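Local coordinates for protein beta-lactamase (Burkholderia cenocepacia, PDB 5E2G) that probably hydrolyses beta-lactams to substituted beta-amino acids, as a serine hydrolase of the class C beta-lactamase family, at residues I28-D33 and Y37-G42; A227-F232 and F320-A325. One frame throughout, in Å; residues are numbered along the deposited sequence.

Contact 1: I28-D33 and Y37-G42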
loop_
_atom_site.group_PDB
_atom_site.type_symbol
_atom_site.label_atom_id
_atom_site.label_comp_id
_atom_site.label_asym_id
_atom_site.label_seq_id
_atom_site.Cartn_x
_atom_site.Cartn_y
_atom_site.Cartn_z
ATOM N N ILE A 28 -12.308 9.722 4.623
ATOM C CA ILE A 28 -11.095 10.530 4.576
ATOM C C ILE A 28 -10.510 10.579 5.975
ATOM O O ILE A 28 -11.194 10.988 6.920
ATOM C CB ILE A 28 -11.372 11.956 4.072
ATOM C CG1 ILE A 28 -12.332 11.949 2.871
ATOM C CG2 ILE A 28 -10.063 12.665 3.777
ATOM C CD1 ILE A 28 -11.801 11.275 1.632
ATOM N N GLY A 29 -9.253 10.184 6.109
ATOM C CA GLY A 29 -8.520 10.297 7.360
ATOM C C GLY A 29 -7.472 11.388 7.234
ATOM O O GLY A 29 -6.769 11.464 6.224
ATOM N N ILE A 30 -7.375 12.232 8.263
ATOM C CA ILE A 30 -6.433 13.346 8.306
ATOM C C ILE A 30 -5.674 13.305 9.627
ATOM O O ILE A 30 -6.283 13.199 10.694
ATOM C CB ILE A 30 -7.142 14.709 8.154
ATOM C CG1 ILE A 30 -7.712 14.893 6.745
ATOM C CG2 ILE A 30 -6.198 15.847 8.512
ATOM C CD1 ILE A 30 -6.679 14.983 5.668
ATOM N N VAL A 31 -4.351 13.397 9.552
ATOM C CA VAL A 31 -3.506 13.717 10.697
ATOM C C VAL A 31 -3.100 15.175 10.552
ATOM O O VAL A 31 -2.425 15.548 9.587
ATOM C CB VAL A 31 -2.267 12.810 10.770
ATOM C CG1 VAL A 31 -1.329 13.282 11.862
ATOM C CG2 VAL A 31 -2.661 11.382 11.008
ATOM N N ALA A 32 -3.530 16.005 11.491
ATOM C CA ALA A 32 -3.235 17.433 11.467
ATOM C C ALA A 32 -2.502 17.742 12.763
ATOM O O ALA A 32 -3.117 17.777 13.833
ATOM C CB ALA A 32 -4.510 18.252 11.324
ATOM N N ASP A 33 -1.185 17.933 12.657
ATOM C CA ASP A 33 -0.317 18.125 13.818
ATOM C C ASP A 33 -0.415 16.940 14.779
ATOM O O ASP A 33 -0.492 17.106 15.995
ATOM C CB ASP A 33 -0.636 19.444 14.531
ATOM C CG ASP A 33 0.492 19.911 15.437
ATOM O OD1 ASP A 33 1.637 20.055 14.947
ATOM O OD2 ASP A 33 0.227 20.130 16.640
ATOM N N TYR A 37 -8.296 12.619 12.406
ATOM C CA TYR A 37 -9.690 12.933 12.113
ATOM C C TYR A 37 -10.150 12.024 10.987
ATOM O O TYR A 37 -9.381 11.739 10.068
ATOM C CB TYR A 37 -9.895 14.388 11.666
ATOM C CG TYR A 37 -9.393 15.440 12.626
ATOM C CD1 TYR A 37 -10.249 16.022 13.552
ATOM C CD2 TYR A 37 -8.068 15.851 12.604
ATOM C CE1 TYR A 37 -9.797 16.981 14.431
ATOM C CE2 TYR A 37 -7.609 16.809 13.478
ATOM C CZ TYR A 37 -8.478 17.371 14.390
ATOM O OH TYR A 37 -8.027 18.329 15.267
ATOM N N VAL A 38 -11.399 11.581 11.046
ATOM C CA VAL A 38 -11.984 10.811 9.958
ATOM C C VAL A 38 -13.294 11.465 9.558
ATOM O O VAL A 38 -14.140 11.742 10.413
ATOM C CB VAL A 38 -12.200 9.333 10.326
ATOM C CG1 VAL A 38 -12.917 8.609 9.193
ATOM C CG2 VAL A 38 -10.862 8.671 10.617
ATOM N N PHE A 39 -13.451 11.713 8.262
ATOM C CA PHE A 39 -14.624 12.372 7.703
ATOM C C PHE A 39 -15.271 11.437 6.693
ATOM O O PHE A 39 -14.641 11.076 5.692
ATOM C CB PHE A 39 -14.233 13.694 7.043
ATOM C CG PHE A 39 -13.478 14.619 7.951
ATOM C CD1 PHE A 39 -14.098 15.182 9.058
ATOM C CD2 PHE A 39 -12.151 14.915 7.708
ATOM C CE1 PHE A 39 -13.411 16.027 9.898
ATOM C CE2 PHE A 39 -11.459 15.763 8.542
ATOM C CZ PHE A 39 -12.090 16.318 9.642
ATOM N N ASP A 40 -16.519 11.048 6.951
ATOM C CA ASP A 40 -17.226 10.091 6.111
ATOM C C ASP A 40 -18.174 10.820 5.170
ATOM O O ASP A 40 -18.765 11.841 5.534
ATOM C CB ASP A 40 -18.001 9.077 6.960
ATOM C CG ASP A 40 -17.084 8.108 7.716
ATOM O OD1 ASP A 40 -15.990 7.781 7.207
ATOM O OD2 ASP A 40 -17.457 7.678 8.828
ATOM N N TYR A 41 -18.317 10.290 3.957
ATOM C CA TYR A 41 -19.174 10.891 2.944
ATOM C C TYR A 41 -19.978 9.820 2.221
ATOM O O TYR A 41 -19.450 8.757 1.887
ATOM C CB TYR A 41 -18.361 11.687 1.917
ATOM C CG TYR A 41 -17.576 12.834 2.504
ATOM C CD1 TYR A 41 -16.314 12.632 3.047
ATOM C CD2 TYR A 41 -18.093 14.120 2.513
ATOM C CE1 TYR A 41 -15.592 13.677 3.587
ATOM C CE2 TYR A 41 -17.385 15.166 3.048
ATOM C CZ TYR A 41 -16.134 14.943 3.585
ATOM O OH TYR A 41 -15.430 15.997 4.122
ATOM N N GLY A 42 -21.249 10.103 1.967
ATOM C CA GLY A 42 -22.002 9.248 1.075
ATOM C C GLY A 42 -22.348 7.897 1.683
ATOM O O GLY A 42 -22.547 7.762 2.891
#
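I30 and F39 meet at the apolar centre of a beta hairpin whose strands, 25-32 and 35-42, close one edge of the large antiparallel sheet of this class C beta-lactamase fold. CG1 of I30 arrives at the edge of the phenyl ring, near the ring plane, 4.2 Å from CE2 of F39. Two further apolar pairs flank it along the hairpin. On one side CG1 of I28, set beside its own backbone N by a chi1 of -43°, comes 3.8 Å from CE1 of Y41, the two side chains crossing at a slant. On the other, toward the turn, the methyl CB of A32 lies 4.0 Å from CE2 of Y37. These side chains share one face of the hairpin, the face on which helix 3-21 packs against Y37, F39 and Y41. V38, paired with G29 as a non-hydrogen-bonded pair, puts its side chain on the other face, where it touches A226 of helix 226-235. At the polar edge OH of Y41 hydrogen-bonds OG1 of T11, and its ring takes a cation-pi contact from R7.

Through the backbone, I28 pairs with F39 and I30 with Y37, each by two hydrogen bonds. F39 N to I28 O (2.7 Å) and Y37 N to I30 O (2.7 Å) both lie in the carbonyl plane, but the first N-H is nearly straight at 165° and the second bends to 133°. I28 O also receives a CA-H...O contact from V38 CA, 3.1 Å away.

Contact 2: A227-F232 and F320-A325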
loop_
_atom_site.group_PDB
_atom_site.type_symbol
_atom_site.label_atom_id
_atom_site.label_comp_id
_atom_site.label_asym_id
_atom_site.label_seq_id
_atom_site.Cartn_x
_atom_site.Cartn_y
_atom_site.Cartn_z
ATOM N N ALA A 227 -10.062 4.906 9.718
ATOM C CA ALA A 227 -9.387 5.073 10.999
ATOM C C ALA A 227 -8.154 4.180 11.093
ATOM O O ALA A 227 -7.075 4.633 11.482
ATOM C CB ALA A 227 -10.358 4.783 12.144
ATOM N N ASP A 228 -8.291 2.904 10.725
ATOM C CA ASP A 228 -7.175 1.974 10.877
ATOM C C ASP A 228 -6.023 2.335 9.950
ATOM O O ASP A 228 -4.856 2.323 10.366
ATOM C CB ASP A 228 -7.636 0.543 10.614
ATOM C CG ASP A 228 -8.215 -0.127 11.854
ATOM O OD1 ASP A 228 -8.529 0.564 12.846
ATOM O OD2 ASP A 228 -8.362 -1.361 11.828
ATOM N N LEU A 229 -6.325 2.648 8.690
ATOM C CA LEU A 229 -5.272 3.070 7.772
ATOM C C LEU A 229 -4.613 4.353 8.263
ATOM O O LEU A 229 -3.394 4.524 8.150
ATOM C CB LEU A 229 -5.844 3.255 6.368
ATOM C CG LEU A 229 -4.853 3.103 5.219
ATOM C CD1 LEU A 229 -4.006 1.865 5.447
ATOM C CD2 LEU A 229 -5.585 3.003 3.900
ATOM N N LEU A 230 -5.405 5.252 8.843
ATOM C CA LEU A 230 -4.849 6.470 9.415
ATOM C C LEU A 230 -3.899 6.151 10.560
ATOM O O LEU A 230 -2.841 6.773 10.689
ATOM C CB LEU A 230 -5.980 7.383 9.892
ATOM C CG LEU A 230 -5.560 8.811 10.229
ATOM C CD1 LEU A 230 -4.876 9.452 9.014
ATOM C CD2 LEU A 230 -6.770 9.614 10.685
ATOM N N ARG A 231 -4.268 5.190 11.410
ATOM C CA ARG A 231 -3.406 4.833 12.532
ATOM C C ARG A 231 -2.074 4.283 12.038
ATOM O O ARG A 231 -1.024 4.548 12.631
ATOM C CB ARG A 231 -4.126 3.835 13.435
ATOM C CG ARG A 231 -3.451 3.622 14.764
ATOM C CD ARG A 231 -4.348 2.890 15.753
ATOM N NE ARG A 231 -3.659 2.687 17.028
ATOM C CZ ARG A 231 -3.554 3.613 17.977
ATOM N NH1 ARG A 231 -4.097 4.804 17.802
ATOM N NH2 ARG A 231 -2.905 3.351 19.100
ATOM N N PHE A 232 -2.099 3.533 10.935
ATOM C CA PHE A 232 -0.867 3.075 10.297
ATOM C C PHE A 232 -0.011 4.255 9.836
ATOM O O PHE A 232 1.204 4.279 10.061
ATOM C CB PHE A 232 -1.233 2.158 9.134
ATOM C CG PHE A 232 -0.059 1.494 8.457
ATOM C CD1 PHE A 232 0.936 0.871 9.192
ATOM C CD2 PHE A 232 0.009 1.443 7.078
ATOM C CE1 PHE A 232 2.005 0.241 8.561
ATOM C CE2 PHE A 232 1.080 0.812 6.434
ATOM C CZ PHE A 232 2.073 0.210 7.182
ATOM N N PHE A 320 -12.780 -0.020 -6.111
ATOM C CA PHE A 320 -12.351 0.894 -5.056
ATOM C C PHE A 320 -11.122 1.699 -5.481
ATOM O O PHE A 320 -10.327 1.270 -6.319
ATOM C CB PHE A 320 -12.015 0.144 -3.761
ATOM C CG PHE A 320 -13.184 -0.564 -3.121
ATOM C CD1 PHE A 320 -13.645 -1.775 -3.618
ATOM C CD2 PHE A 320 -13.788 -0.042 -1.983
ATOM C CE1 PHE A 320 -14.709 -2.436 -3.012
ATOM C CE2 PHE A 320 -14.852 -0.702 -1.373
ATOM C CZ PHE A 320 -15.308 -1.901 -1.889
ATOM N N SER A 321 -10.946 2.860 -4.844
ATOM C CA SER A 321 -9.801 3.732 -5.088
ATOM C C SER A 321 -9.221 4.215 -3.765
ATOM O O SER A 321 -9.956 4.713 -2.909
ATOM C CB SER A 321 -10.198 4.934 -5.952
ATOM O OG SER A 321 -10.596 4.529 -7.247
ATOM N N THR A 322 -7.900 4.101 -3.618
ATOM C CA THR A 322 -7.200 4.415 -2.380
ATOM C C THR A 322 -5.998 5.304 -2.664
ATOM O O THR A 322 -5.345 5.170 -3.700
ATOM C CB THR A 322 -6.720 3.134 -1.695
ATOM O OG1 THR A 322 -7.792 2.192 -1.680
ATOM C CG2 THR A 322 -6.266 3.404 -0.267
ATOM N N TYR A 323 -5.696 6.201 -1.726
ATOM C CA TYR A 323 -4.468 6.984 -1.769
ATOM C C TYR A 323 -4.024 7.281 -0.348
ATOM O O TYR A 323 -4.850 7.586 0.512
ATOM C CB TYR A 323 -4.644 8.305 -2.537
ATOM C CG TYR A 323 -3.352 9.076 -2.736
ATOM C CD1 TYR A 323 -2.286 8.516 -3.434
ATOM C CD2 TYR A 323 -3.201 10.358 -2.236
ATOM C CE1 TYR A 323 -1.095 9.215 -3.622
ATOM C CE2 TYR A 323 -2.019 11.068 -2.425
ATOM C CZ TYR A 323 -0.970 10.490 -3.116
ATOM O OH TYR A 323 0.196 11.191 -3.301
ATOM N N VAL A 324 -2.716 7.211 -0.120
ATOM C CA VAL A 324 -2.102 7.469 1.175
ATOM C C VAL A 324 -0.889 8.357 0.958
ATOM O O VAL A 324 -0.045 8.044 0.118
ATOM C CB VAL A 324 -1.668 6.163 1.859
ATOM C CG1 VAL A 324 -0.931 6.476 3.139
ATOM C CG2 VAL A 324 -2.875 5.252 2.104
ATOM N N ALA A 325 -0.780 9.444 1.720
ATOM C CA ALA A 325 0.385 10.314 1.597
ATOM C C ALA A 325 0.652 11.005 2.923
ATOM O O ALA A 325 -0.286 11.428 3.600
ATOM C CB ALA A 325 0.195 11.363 0.493
#
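L229 carries the contact from the helix side, reaching V324 and T322 on the strand. Just before it, D228 turns to other partners: its OD2 accepts from H184 N and also bonds T185 OG1, tying the helix to the chain around 184-185. At L229 the side chain points to the strand, with CG swung opposite the backbone N (chi1 -155°), and methyl CD2 does the touching. CD2 of L229 meets CG2 of V324 methyl to methyl at 4.0 Å, and lies 4.2 Å from T322 CG2. The backbones stay well apart, CA of L229 being 8.5 Å from CA of V324, so the meeting is purely one of side-chain methyls, and it buries a modest 82 Å². T322 and V324 are two apart on strand 321-327 and so offer methyls from the same face, both turned to the helix.

This is helix 226-235 laid on the large antiparallel sheet of the class C beta-lactamase fold. Strand 332-338, next in the sheet, supplies V335 and L337 to the same leucine. Y323, between T322 and V324, faces the other way, toward helix 344-357, so the sheet is sandwiched between helices. Further along, F232 packs its ring on T66, L67 and T70 of helix 64-77, at whose start lies an SxxK pattern (S62, K65), consistent with the active-site serine and lysine of the family.

Contact 1 comes first along the chain and closes before contact 2 opens, yet their centres lie only about 10 Å apart. Both reach the same large antiparallel sheet: hairpin 25-42 forms its edge, strand 332-338 follows, and strand 321-327 of contact 2 comes next. Helix 226-235 spans these strands, and its L230 joins the two contacts directly, with CD2 3.4 Å from Y37 O and CD1 3.6 Å from V31 CG2. Near N-terminal and late C-terminal strands thus meet as neighbours in one sheet, with contact 1 toward the periphery and contact 2 nearer the middle of the chain, where V324 lies near the putative SxxK residues without touching them.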